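Local atomic coordinates of cytoplasmic export protein 1 (Saccharomyces cerevisiae, PDB entry 3VWA), a protein that binds tRNA and belongs to the nuclear tRNA export machinery, where it may collect tRNA from export receptors at the nuclear pore and pass it to translation. Residues Met262-Glu266 / Lys320-Phe324; Tyr269-Arg273 / Asp330-Glu334; Phe342-Ile346 / Leu368-Leu372; Arg355-Phe359 / Asp391-Leu396; Ile386-Thr390 / Phe423-Thr427. The contacts are given in a common frame with arbitrary orientation. Numbering follows the deposited sequence.

How the contacts relate
All five contacts lie in the helical part of the chain, which includes the HEAT repeats; the chain also carries a kinase-like domain. Contacts 1 and 2 join the same helices, 255-271 and 321-335. Contact 1, partly buried, pairs one salt bridge with Met-262/Phe-324 packing, whereas contact 2, at the surface, is dominated by the Arg-273, Asp-330, Glu-334 network. Contact 3 is buried and wholly apolar across its segments; it touches contact 2 where Phe-342 CZ lies 4.1 Å from Thr-332 OG1. Contacts 4 and 5, centres 13 Å apart and partly buried, each place one segment in HEAT 1; contact 4 has a salt bridge, contact 5 none.

Contact 1: residues Met262-Glu266 / Lys320-Phe324; sequences MSNLE and KLVPF
Residues Met-262 to Glu-266 form a regular stretch inside helix 255-271, with Glu-266 N bonded to Met-262 O at 2.9 Å. Residues 321-324 are helical in the first turn of helix 321-335, where Phe-324 N reaches Lys-320 O at 3.0 Å. The segments cross steeply; the CA atoms of Ser-263 and Lys-320 lie 8.1 Å apart and those of Glu-266 and Phe-324 6.9 Å. Glu-266, with chi1 and chi2 both t, extends across the gap, and its OE1 forms a salt bridge of 2.7 Å with Lys-320 NZ. Water 1 accepts from Lys-320 NZ at 2.8 Å and donates weakly to Glu-266 OE2 at 3.3 Å. That same OE2 sits 3.3 Å from Pro-323 CB. Deeper in, Phe-324 (chi1 m) brings CZ to 3.5 Å from CB of Met-262, a selenomethionine whose selenium end turns away to helices 239-248 and 283-303; Glu-266 OE1 meets the ring edge at CE1, 3.8 Å away. Ser-263 OG, hydrogen-bonded to Leu-259 O, lies 3.3 Å from Lys-320 CE. Two steeply crossing helices with a buried apolar side and a charged outer side are consistent with packing in the all-helical region preceding the HEAT 1 repeat.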
# COMPACT_ATOMS: atom_id res chain seq x y z
N MSE A 262 0.08 -18.63 -2.55
CA MSE A 262 0.57 -17.74 -1.48
C MSE A 262 1.89 -18.19 -0.92
O MSE A 262 2.71 -17.37 -0.61
CB MSE A 262 -0.47 -17.61 -0.36
CG MSE A 262 -1.73 -16.85 -0.81
SE MSE A 262 -1.46 -15.34 -2.10
CE MSE A 262 -0.01 -15.61 -3.30
N SER A 263 2.10 -19.49 -0.73
CA SER A 263 3.43 -20.00 -0.38
C SER A 263 4.53 -19.66 -1.40
O SER A 263 5.69 -19.34 -1.02
CB SER A 263 3.36 -21.49 -0.16
OG SER A 263 2.54 -21.63 0.99
N ASN A 264 4.17 -19.71 -2.66
CA ASN A 264 5.08 -19.28 -3.72
C ASN A 264 5.34 -17.77 -3.61
O ASN A 264 6.49 -17.31 -3.74
CB ASN A 264 4.51 -19.61 -5.09
CG ASN A 264 4.70 -21.06 -5.42
OD1 ASN A 264 5.51 -21.72 -4.78
ND2 ASN A 264 3.96 -21.56 -6.43
N LEU A 265 4.28 -17.02 -3.29
CA LEU A 265 4.42 -15.58 -3.13
C LEU A 265 5.38 -15.30 -2.00
O LEU A 265 6.26 -14.46 -2.14
CB LEU A 265 3.08 -14.91 -2.90
CG LEU A 265 3.04 -13.46 -2.36
CD1 LEU A 265 3.76 -12.52 -3.30
CD2 LEU A 265 1.58 -13.01 -2.18
N GLU A 266 5.20 -15.99 -0.89
CA GLU A 266 6.08 -15.80 0.24
C GLU A 266 7.57 -16.07 -0.05
O GLU A 266 8.41 -15.41 0.52
CB GLU A 266 5.67 -16.70 1.41
CG GLU A 266 6.53 -16.60 2.69
CD GLU A 266 6.37 -17.85 3.59
OE1 GLU A 266 5.53 -18.72 3.26
OE2 GLU A 266 7.09 -18.00 4.59
N LYS A 320 1.52 -20.38 8.48
CA LYS A 320 1.63 -19.33 7.49
C LYS A 320 1.04 -17.98 7.97
O LYS A 320 1.16 -16.98 7.28
CB LYS A 320 1.01 -19.75 6.14
CG LYS A 320 1.68 -20.93 5.50
CD LYS A 320 3.16 -20.63 5.23
CE LYS A 320 3.68 -21.52 4.11
NZ LYS A 320 5.16 -21.31 3.96
N LEU A 321 0.42 -17.97 9.15
CA LEU A 321 -0.20 -16.74 9.68
C LEU A 321 0.76 -15.57 9.81
O LEU A 321 0.52 -14.51 9.28
CB LEU A 321 -0.86 -17.00 11.02
CG LEU A 321 -2.07 -17.92 10.90
CD1 LEU A 321 -2.37 -18.43 12.31
CD2 LEU A 321 -3.24 -17.15 10.32
N VAL A 322 1.84 -15.77 10.54
CA VAL A 322 2.93 -14.78 10.70
C VAL A 322 3.56 -14.38 9.36
O VAL A 322 3.63 -13.20 9.06
CB VAL A 322 3.95 -15.26 11.78
CG1 VAL A 322 5.17 -14.34 11.90
CG2 VAL A 322 3.26 -15.33 13.12
N PRO A 323 3.99 -15.35 8.52
CA PRO A 323 4.65 -14.85 7.29
C PRO A 323 3.75 -14.08 6.34
O PRO A 323 4.15 -13.04 5.86
CB PRO A 323 5.22 -16.11 6.61
CG PRO A 323 5.03 -17.22 7.59
CD PRO A 323 4.04 -16.80 8.66
N PHE A 324 2.52 -14.58 6.09
CA PHE A 324 1.60 -13.92 5.19
C PHE A 324 1.20 -12.55 5.74
O PHE A 324 1.10 -11.59 5.00
CB PHE A 324 0.28 -14.74 4.97
CG PHE A 324 0.46 -16.06 4.20
CD1 PHE A 324 1.71 -16.51 3.79
CD2 PHE A 324 -0.67 -16.87 3.94
CE1 PHE A 324 1.87 -17.72 3.07
CE2 PHE A 324 -0.53 -18.07 3.24
CZ PHE A 324 0.74 -18.52 2.82
O HOH W 1 6.97 -20.96 6.05

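Contact 2: residues Tyr269-Arg273 / Asp330-Glu334; sequences YLESR and DLTSE
The phenol ring of Tyr-269 reaches over to Asp-330 and Leu-331, presenting its edge to both. Helices 255-271 and 321-335 diverge from contact 1 to this point, in an arrangement that may resemble HEAT-type helix packing: the nearest CA atoms, of Tyr-269 and Leu-331, are 10.4 Å apart, and long side chains must bridge the gap. Residues 269-271 end their helix, Ser-272 leaves helical angles (phi -149°, psi 62°), and Arg-273 follows in a 3-10 conformation. Residues 330-334 are fully helical, with Glu-334 N bonded to Asp-330 O at 2.9 Å, so Asp-330 and Glu-334, both with chi1 t, stand one turn apart and point toward the other segment. Tyr-269 (chi1 t, chi2 -90°) donates from OH to Asp-330 OD1 over a very short 2.4 Å. Arg-273, with chi1 t, chi2 p and chi3 t, swings its end across and links both acids in a salt-bridge network: NH2 donates to Asp-330 OD1 at 3.0 Å and to Glu-334 OE1 at 2.8 Å, and NE adds a weak bond of 3.3 Å to Asp-330 OD1. Both oxygens lie near the guanidinium plane. Beneath the charges, Leu-331 CD2, on a residue that also touches helix 283-303, lies 4.4 Å from Tyr-269 CE2 and 3.4 Å from Arg-273 NH2. Water 2 accepts from Arg-273 NH1 at 2.7 Å.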
# COMPACT_ATOMS: atom_id res chain seq x y z
N TYR A 269 9.00 -13.33 -2.07
CA TYR A 269 9.19 -12.18 -1.16
C TYR A 269 10.43 -12.30 -0.27
O TYR A 269 11.15 -11.32 -0.10
CB TYR A 269 7.96 -11.99 -0.28
CG TYR A 269 8.00 -10.83 0.72
CD1 TYR A 269 8.49 -11.02 2.01
CD2 TYR A 269 7.44 -9.61 0.40
CE1 TYR A 269 8.48 -10.00 2.94
CE2 TYR A 269 7.38 -8.62 1.34
CZ TYR A 269 7.91 -8.81 2.59
OH TYR A 269 7.85 -7.81 3.54
N LEU A 270 10.66 -13.48 0.29
CA LEU A 270 11.89 -13.77 1.03
C LEU A 270 13.21 -13.75 0.18
O LEU A 270 14.20 -13.05 0.55
CB LEU A 270 11.74 -15.08 1.80
CG LEU A 270 10.64 -15.03 2.88
CD1 LEU A 270 10.59 -16.38 3.62
CD2 LEU A 270 10.85 -13.84 3.85
N GLU A 271 13.20 -14.45 -0.97
CA GLU A 271 14.41 -14.66 -1.76
C GLU A 271 14.73 -13.51 -2.75
O GLU A 271 15.90 -13.38 -3.17
CB GLU A 271 14.39 -15.99 -2.55
CG GLU A 271 13.81 -17.21 -1.83
CD GLU A 271 14.83 -18.08 -1.10
OE1 GLU A 271 15.35 -17.65 -0.04
OE2 GLU A 271 15.11 -19.22 -1.59
N SER A 272 13.71 -12.76 -3.19
CA SER A 272 13.84 -11.62 -4.14
C SER A 272 12.80 -10.56 -3.90
O SER A 272 11.98 -10.23 -4.77
CB SER A 272 13.77 -12.01 -5.61
OG SER A 272 13.31 -13.32 -5.78
N ARG A 273 12.86 -10.00 -2.71
CA ARG A 273 12.04 -8.83 -2.39
C ARG A 273 11.96 -7.81 -3.51
O ARG A 273 10.87 -7.25 -3.81
CB ARG A 273 12.58 -8.25 -1.08
CG ARG A 273 11.86 -7.05 -0.53
CD ARG A 273 10.43 -7.43 -0.19
NE ARG A 273 9.65 -6.32 0.31
CZ ARG A 273 9.06 -5.40 -0.43
NH1 ARG A 273 9.20 -5.42 -1.74
NH2 ARG A 273 8.30 -4.46 0.16
N ASP A 330 3.65 -5.16 5.67
CA ASP A 330 4.71 -4.53 4.86
C ASP A 330 4.19 -3.87 3.61
O ASP A 330 4.38 -2.69 3.40
CB ASP A 330 5.83 -5.53 4.46
CG ASP A 330 6.96 -4.86 3.63
OD1 ASP A 330 7.64 -5.57 2.86
OD2 ASP A 330 7.21 -3.64 3.77
N LEU A 331 3.50 -4.62 2.76
CA LEU A 331 3.17 -4.05 1.44
C LEU A 331 2.08 -2.98 1.50
O LEU A 331 2.08 -2.09 0.66
CB LEU A 331 2.80 -5.15 0.46
CG LEU A 331 3.94 -6.08 0.06
CD1 LEU A 331 3.35 -7.11 -0.89
CD2 LEU A 331 5.11 -5.34 -0.59
N THR A 332 1.14 -3.13 2.44
CA THR A 332 0.04 -2.16 2.61
C THR A 332 0.67 -0.85 3.05
O THR A 332 0.38 0.20 2.49
CB THR A 332 -1.04 -2.55 3.66
OG1 THR A 332 -0.44 -3.06 4.84
CG2 THR A 332 -2.02 -3.63 3.11
N SER A 333 1.56 -0.93 4.03
CA SER A 333 2.26 0.26 4.50
C SER A 333 3.08 0.89 3.38
O SER A 333 2.97 2.08 3.15
CB SER A 333 3.16 -0.06 5.70
OG SER A 333 4.07 1.02 5.93
N GLU A 334 3.89 0.08 2.69
CA GLU A 334 4.75 0.61 1.67
C GLU A 334 3.94 1.36 0.60
O GLU A 334 4.37 2.42 0.14
CB GLU A 334 5.60 -0.47 1.00
CG GLU A 334 6.50 0.14 -0.07
CD GLU A 334 7.05 -0.88 -1.07
OE1 GLU A 334 7.78 -1.79 -0.66
OE2 GLU A 334 6.77 -0.75 -2.27
O HOH W 2 7.57 -3.80 -3.16

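Contact 3: residues Phe342-Ile346 / Leu368-Leu372; sequences FNDLI and LIGPL
Phe-342 begins a helical segment in which Ile-346 N bonds to Phe-342 O at 2.9 Å. Its CB points toward the irregular segment 368-372, and with chi1 t and chi2 64° the ring meets three residues there: CZ is 3.6 Å from Leu-368 CD2, CE2 is 3.9 Å from Pro-371 CB, which lies at the ring edge, and CD2 is 3.9 Å from Leu-372 CD1. The ring also meets that of Phe-338, with planes at about 50°. At Asn-343 the backbones come closest, its CA being 5.9 Å from that of Leu-372; Asn-343 CA packs 3.9 Å from Leu-372 CD1, while the amide end turns away and its ND2 bonds to Glu-376. The opposing segment is the turn between helices 355-368 and 374-387, resembling the short interhelical links of HEAT repeats and here set against the start of helix 342-351. Gly-370 makes the turn possible with phi 130° and psi -80°, where a CB would clash with Pro-371 CD, and its N bonds to Leu-372 O at 2.7 Å. Beyond, Leu-345 leaves the interface for helices 321-335 and 283-303. Ile-346, chi1 m and chi2 m, points back toward the turn: its CD1 lies 3.9 Å from Leu-368 CD2 and its CG2 3.9 Å from Leu-372 CD2, and Leu-329 and Ile-381 of helices 321-335 and 374-387 touch the same side chain.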
# COMPACT_ATOMS: atom_id res chain seq x y z
N PHE A 342 -9.63 -4.45 5.93
CA PHE A 342 -8.35 -4.48 6.58
C PHE A 342 -8.55 -4.27 8.09
O PHE A 342 -8.07 -5.03 8.94
CB PHE A 342 -7.52 -3.34 5.98
CG PHE A 342 -6.12 -3.27 6.51
CD1 PHE A 342 -5.23 -4.31 6.29
CD2 PHE A 342 -5.71 -2.18 7.24
CE1 PHE A 342 -3.95 -4.26 6.80
CE2 PHE A 342 -4.41 -2.11 7.74
CZ PHE A 342 -3.54 -3.16 7.51
N ASN A 343 -9.32 -3.24 8.41
CA ASN A 343 -9.67 -2.99 9.79
C ASN A 343 -10.14 -4.28 10.50
O ASN A 343 -9.65 -4.58 11.59
CB ASN A 343 -10.68 -1.82 9.90
CG ASN A 343 -12.11 -2.18 9.42
OD1 ASN A 343 -12.35 -3.19 8.72
ND2 ASN A 343 -13.09 -1.34 9.81
N ASP A 344 -11.05 -5.07 9.86
CA ASP A 344 -11.54 -6.32 10.47
C ASP A 344 -10.48 -7.38 10.56
O ASP A 344 -10.44 -8.15 11.51
CB ASP A 344 -12.78 -6.86 9.74
CG ASP A 344 -13.97 -5.92 9.83
OD1 ASP A 344 -14.00 -5.05 10.74
OD2 ASP A 344 -14.89 -6.02 8.99
N LEU A 345 -9.56 -7.37 9.59
CA LEU A 345 -8.45 -8.32 9.54
C LEU A 345 -7.55 -8.12 10.74
O LEU A 345 -7.17 -9.07 11.41
CB LEU A 345 -7.66 -8.12 8.24
CG LEU A 345 -6.68 -9.27 7.87
CD1 LEU A 345 -6.61 -9.41 6.36
CD2 LEU A 345 -5.28 -9.07 8.41
N ILE A 346 -7.25 -6.86 11.03
CA ILE A 346 -6.30 -6.51 12.06
C ILE A 346 -6.94 -6.81 13.41
O ILE A 346 -6.30 -7.37 14.26
CB ILE A 346 -5.87 -5.04 11.94
CG1 ILE A 346 -4.97 -4.87 10.71
CG2 ILE A 346 -5.22 -4.52 13.22
CD1 ILE A 346 -3.63 -5.55 10.79
N LEU A 368 -0.27 1.24 12.19
CA LEU A 368 -1.67 0.88 11.91
C LEU A 368 -2.64 1.98 12.34
O LEU A 368 -3.81 1.95 12.01
CB LEU A 368 -2.04 -0.47 12.51
CG LEU A 368 -1.30 -1.71 11.95
CD1 LEU A 368 -1.31 -2.88 12.92
CD2 LEU A 368 -1.89 -2.11 10.59
N ILE A 369 -2.15 2.97 13.07
CA ILE A 369 -2.99 4.09 13.48
C ILE A 369 -3.10 5.07 12.34
O ILE A 369 -2.11 5.66 11.93
CB ILE A 369 -2.41 4.79 14.74
CG1 ILE A 369 -2.25 3.74 15.83
CG2 ILE A 369 -3.25 6.01 15.16
CD1 ILE A 369 -1.43 4.20 17.01
N GLY A 370 -4.31 5.19 11.80
CA GLY A 370 -4.55 5.84 10.53
C GLY A 370 -5.40 4.93 9.67
O GLY A 370 -6.61 5.11 9.55
N PRO A 371 -4.77 3.94 9.03
CA PRO A 371 -5.53 2.92 8.35
C PRO A 371 -6.71 2.54 9.21
O PRO A 371 -7.81 2.28 8.70
CB PRO A 371 -4.57 1.72 8.30
CG PRO A 371 -3.23 2.25 8.62
CD PRO A 371 -3.32 3.70 8.99
N LEU A 372 -6.46 2.45 10.51
CA LEU A 372 -7.49 2.22 11.49
C LEU A 372 -7.66 3.53 12.28
O LEU A 372 -6.67 4.16 12.66
CB LEU A 372 -7.09 1.05 12.40
CG LEU A 372 -7.46 -0.39 11.95
CD1 LEU A 372 -6.54 -1.01 10.90
CD2 LEU A 372 -7.49 -1.30 13.17

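Contact 4: residues Arg355-Phe359 / Asp391-Leu396; sequences RQVRF and DSDATL
Arg-355 NH2 and Asp-391 OD1 form a salt bridge of 2.7 Å, although the hydrogen bond within it is weak, with an angle of 121°. The arginine reaches over with chi1 t, chi2 98° and chi3 93°. Asp-391 OD2 lies over one face of the same guanidinium and accepts from Asp-393 N at 3.1 Å, closing an Asx turn. Asp-393 (chi1 t) then N-caps helix 394-407, its OD2, less surely placed, accepting from Leu-396 N at 3.0 Å, and its CB sits 3.5 Å from Arg-355 NE over the guanidinium face. The other segment, 355-359, is the first turn of helix 355-368, with Phe-359 N bonded to Arg-355 O at 2.9 Å. Packing spreads from the Phe-359 and Leu-396 CA pair, 6.8 Å apart. Phe-359 (chi1 m) receives Leu-396 CD2 over its face in a CH-pi contact, 4.1 Å from the ring centroid and 18° off the normal. Arg-358 CG lies 3.6 Å from Leu-396 CD2, and its NH1 bonds to Phe-350 O. Two helix N-termini, the second within the HEAT 1 repeat, thus meet through an acidic turn that serves two ends: Asp-393 caps the start of one helix, and Asp-391 pairs with the arginine of the other.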
# COMPACT_ATOMS: atom_id res chain seq x y z
N ARG A 355 1.25 -15.89 19.99
CA ARG A 355 2.27 -14.98 20.51
C ARG A 355 3.10 -14.36 19.39
O ARG A 355 3.42 -13.18 19.42
CB ARG A 355 3.21 -15.82 21.36
CG ARG A 355 3.98 -15.10 22.44
CD ARG A 355 3.19 -15.33 23.70
NE ARG A 355 3.63 -16.49 24.45
CZ ARG A 355 2.92 -17.09 25.40
NH1 ARG A 355 3.43 -18.16 26.01
NH2 ARG A 355 1.71 -16.66 25.74
N GLN A 356 3.48 -15.17 18.42
CA GLN A 356 4.29 -14.70 17.31
C GLN A 356 3.53 -13.72 16.39
O GLN A 356 4.13 -12.84 15.75
CB GLN A 356 4.82 -15.94 16.56
CG GLN A 356 5.83 -16.75 17.39
CD GLN A 356 6.86 -15.88 18.14
OE1 GLN A 356 7.53 -14.99 17.57
NE2 GLN A 356 7.02 -16.15 19.45
N VAL A 357 2.22 -13.90 16.30
CA VAL A 357 1.37 -12.96 15.64
C VAL A 357 1.41 -11.60 16.36
O VAL A 357 1.62 -10.57 15.75
CB VAL A 357 -0.11 -13.46 15.57
CG1 VAL A 357 -1.03 -12.34 15.13
CG2 VAL A 357 -0.25 -14.63 14.58
N ARG A 358 1.14 -11.64 17.66
CA ARG A 358 1.08 -10.47 18.49
C ARG A 358 2.43 -9.70 18.47
O ARG A 358 2.43 -8.49 18.35
CB ARG A 358 0.67 -10.85 19.92
CG ARG A 358 0.69 -9.66 20.87
CD ARG A 358 -0.36 -8.61 20.50
NE ARG A 358 -1.73 -9.11 20.69
CZ ARG A 358 -2.39 -9.17 21.85
NH1 ARG A 358 -3.67 -9.60 21.89
NH2 ARG A 358 -1.79 -8.77 22.99
N PHE A 359 3.57 -10.39 18.56
CA PHE A 359 4.86 -9.66 18.37
C PHE A 359 4.86 -8.91 17.00
O PHE A 359 5.33 -7.77 16.86
CB PHE A 359 6.04 -10.65 18.38
CG PHE A 359 6.48 -11.11 19.76
CD1 PHE A 359 7.00 -10.20 20.71
CD2 PHE A 359 6.44 -12.48 20.10
CE1 PHE A 359 7.44 -10.66 21.96
CE2 PHE A 359 6.85 -12.92 21.36
CZ PHE A 359 7.37 -12.01 22.28
N ASP A 391 0.37 -11.68 29.86
CA ASP A 391 0.80 -12.92 29.20
C ASP A 391 1.99 -13.54 29.97
O ASP A 391 2.72 -12.82 30.64
CB ASP A 391 1.21 -12.60 27.76
CG ASP A 391 1.44 -13.86 26.89
OD1 ASP A 391 0.47 -14.38 26.34
OD2 ASP A 391 2.59 -14.29 26.73
N SER A 392 2.19 -14.86 29.84
CA SER A 392 3.17 -15.58 30.62
C SER A 392 4.56 -15.38 30.11
O SER A 392 5.51 -15.55 30.86
CB SER A 392 2.85 -17.09 30.71
OG SER A 392 3.04 -17.76 29.46
N ASP A 393 4.69 -15.06 28.83
CA ASP A 393 6.01 -14.83 28.23
C ASP A 393 6.44 -13.38 28.58
O ASP A 393 5.74 -12.41 28.25
CB ASP A 393 5.91 -15.04 26.71
CG ASP A 393 7.24 -14.94 26.01
OD1 ASP A 393 7.92 -15.98 25.74
OD2 ASP A 393 7.67 -13.83 25.76
N ALA A 394 7.57 -13.23 29.27
CA ALA A 394 8.01 -11.94 29.77
C ALA A 394 8.37 -11.01 28.63
O ALA A 394 8.23 -9.77 28.72
CB ALA A 394 9.20 -12.11 30.70
N THR A 395 8.77 -11.60 27.51
CA THR A 395 9.14 -10.78 26.34
C THR A 395 7.88 -10.18 25.66
O THR A 395 7.92 -9.01 25.17
CB THR A 395 10.07 -11.54 25.38
OG1 THR A 395 9.45 -12.78 25.05
CG2 THR A 395 11.35 -11.90 26.07
N LEU A 396 6.77 -10.92 25.65
CA LEU A 396 5.53 -10.31 25.14
C LEU A 396 5.08 -9.18 26.09
O LEU A 396 4.69 -8.09 25.65
CB LEU A 396 4.40 -11.31 24.93
CG LEU A 396 3.55 -11.23 23.65
CD1 LEU A 396 2.09 -11.55 23.88
CD2 LEU A 396 3.69 -9.91 22.90

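Contact 5: residues Ile386-Thr390 / Phe423-Thr427; sequences IQGLT and FLAKT
Phe-423 opens the second segment, a run of helix 413-427 in which Thr-427 N bonds to Phe-423 O at 3.0 Å. Its CB points toward segment 386-390, and with chi1 m and chi2 104° the ring lies flat against Ile-386: CG1 of Ile-386 stands 3.8 Å from the Phe-423 centroid, only 7° off the ring normal, a CH-pi contact over the face. Phe-423 CZ is 3.9 Å from Gln-387 NE2, and Phe-423 CB is 3.7 Å from Leu-389 CD1. Leu-424 has its CB directed away and packs on helices 394-407 and 433-446. Lys-426, extended with all four chi angles t, passes along the outer edge, its NZ 4.2 Å from Thr-390 CG2. Thr-427 marks the closest backbone approach, its CA 7.5 Å from that of Leu-389; Thr-427 CG2 packs 4.2 Å from Leu-389 CB, while OG1 bonds to Thr-439 OG1 on helix 433-446. The facing segment holds the weakly bonded last residues of helix 374-387, then a 3-10 turn at 388-389; Thr-390 N and Thr-390 OG1 both bond to Gln-387 O, at 2.8 and 3.0 Å. Leu-389 (chi1 m, chi2 t) fills the space between the helices and also meets Thr-400 and Leu-401 of helix 394-407. Two helix ends joined by apolar contacts without a hydrogen bond are consistent with unit stacking in a HEAT-repeat array, segment 386-390 lying within HEAT 1.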
# COMPACT_ATOMS: atom_id res chain seq x y z
N ILE A 386 -3.74 -4.82 25.36
CA ILE A 386 -3.28 -4.57 26.72
C ILE A 386 -3.12 -5.82 27.55
O ILE A 386 -2.29 -5.87 28.43
CB ILE A 386 -4.21 -3.51 27.44
CG1 ILE A 386 -3.48 -2.87 28.63
CG2 ILE A 386 -5.60 -4.04 27.75
CD1 ILE A 386 -2.24 -2.13 28.17
N GLN A 387 -3.92 -6.84 27.27
CA GLN A 387 -3.78 -8.16 27.92
C GLN A 387 -2.40 -8.69 27.66
O GLN A 387 -1.91 -9.53 28.42
CB GLN A 387 -4.82 -9.17 27.39
CG GLN A 387 -6.27 -8.86 27.74
CD GLN A 387 -6.40 -8.13 29.08
OE1 GLN A 387 -6.67 -8.73 30.11
NE2 GLN A 387 -6.22 -6.82 29.05
N GLY A 388 -1.75 -8.20 26.61
CA GLY A 388 -0.32 -8.57 26.42
C GLY A 388 0.50 -8.42 27.71
O GLY A 388 1.51 -9.11 27.93
N LEU A 389 0.05 -7.53 28.60
CA LEU A 389 0.87 -7.27 29.82
C LEU A 389 0.80 -8.38 30.81
O LEU A 389 1.68 -8.51 31.67
CB LEU A 389 0.48 -5.96 30.54
CG LEU A 389 0.76 -4.66 29.81
CD1 LEU A 389 0.06 -3.54 30.60
CD2 LEU A 389 2.26 -4.41 29.70
N THR A 390 -0.23 -9.20 30.66
CA THR A 390 -0.49 -10.25 31.62
C THR A 390 -0.17 -11.63 31.07
O THR A 390 -0.41 -12.62 31.74
CB THR A 390 -1.95 -10.20 32.15
OG1 THR A 390 -2.86 -10.52 31.08
CG2 THR A 390 -2.30 -8.83 32.72
N PHE A 423 -2.84 -1.26 35.47
CA PHE A 423 -1.95 -2.21 34.80
C PHE A 423 -0.48 -1.93 35.15
O PHE A 423 0.29 -2.85 35.44
CB PHE A 423 -2.11 -2.13 33.27
CG PHE A 423 -3.36 -2.78 32.73
CD1 PHE A 423 -4.46 -1.99 32.31
CD2 PHE A 423 -3.44 -4.17 32.59
CE1 PHE A 423 -5.63 -2.56 31.79
CE2 PHE A 423 -4.60 -4.76 32.08
CZ PHE A 423 -5.71 -3.97 31.68
N LEU A 424 -0.10 -0.65 35.11
CA LEU A 424 1.31 -0.28 35.32
C LEU A 424 1.74 -0.52 36.76
O LEU A 424 2.87 -0.92 36.99
CB LEU A 424 1.59 1.17 34.89
CG LEU A 424 1.40 1.46 33.39
CD1 LEU A 424 1.22 2.94 33.09
CD2 LEU A 424 2.58 0.90 32.59
N ALA A 425 0.85 -0.29 37.72
CA ALA A 425 1.11 -0.61 39.11
C ALA A 425 1.43 -2.09 39.28
O ALA A 425 2.26 -2.45 40.12
CB ALA A 425 -0.06 -0.20 40.00
N LYS A 426 0.81 -2.95 38.46
CA LYS A 426 1.13 -4.36 38.50
C LYS A 426 2.46 -4.68 37.86
O LYS A 426 3.27 -5.36 38.44
CB LYS A 426 0.03 -5.21 37.88
CG LYS A 426 0.16 -6.64 38.34
CD LYS A 426 -0.57 -7.63 37.45
CE LYS A 426 -0.01 -9.05 37.60
NZ LYS A 426 -0.26 -9.78 36.31
N THR A 427 2.72 -4.16 36.67
CA THR A 427 3.99 -4.44 36.03
C THR A 427 5.22 -3.87 36.77
O THR A 427 6.31 -4.30 36.57
CB THR A 427 3.97 -4.11 34.51
OG1 THR A 427 4.05 -2.68 34.31
CG2 THR A 427 2.66 -4.71 33.88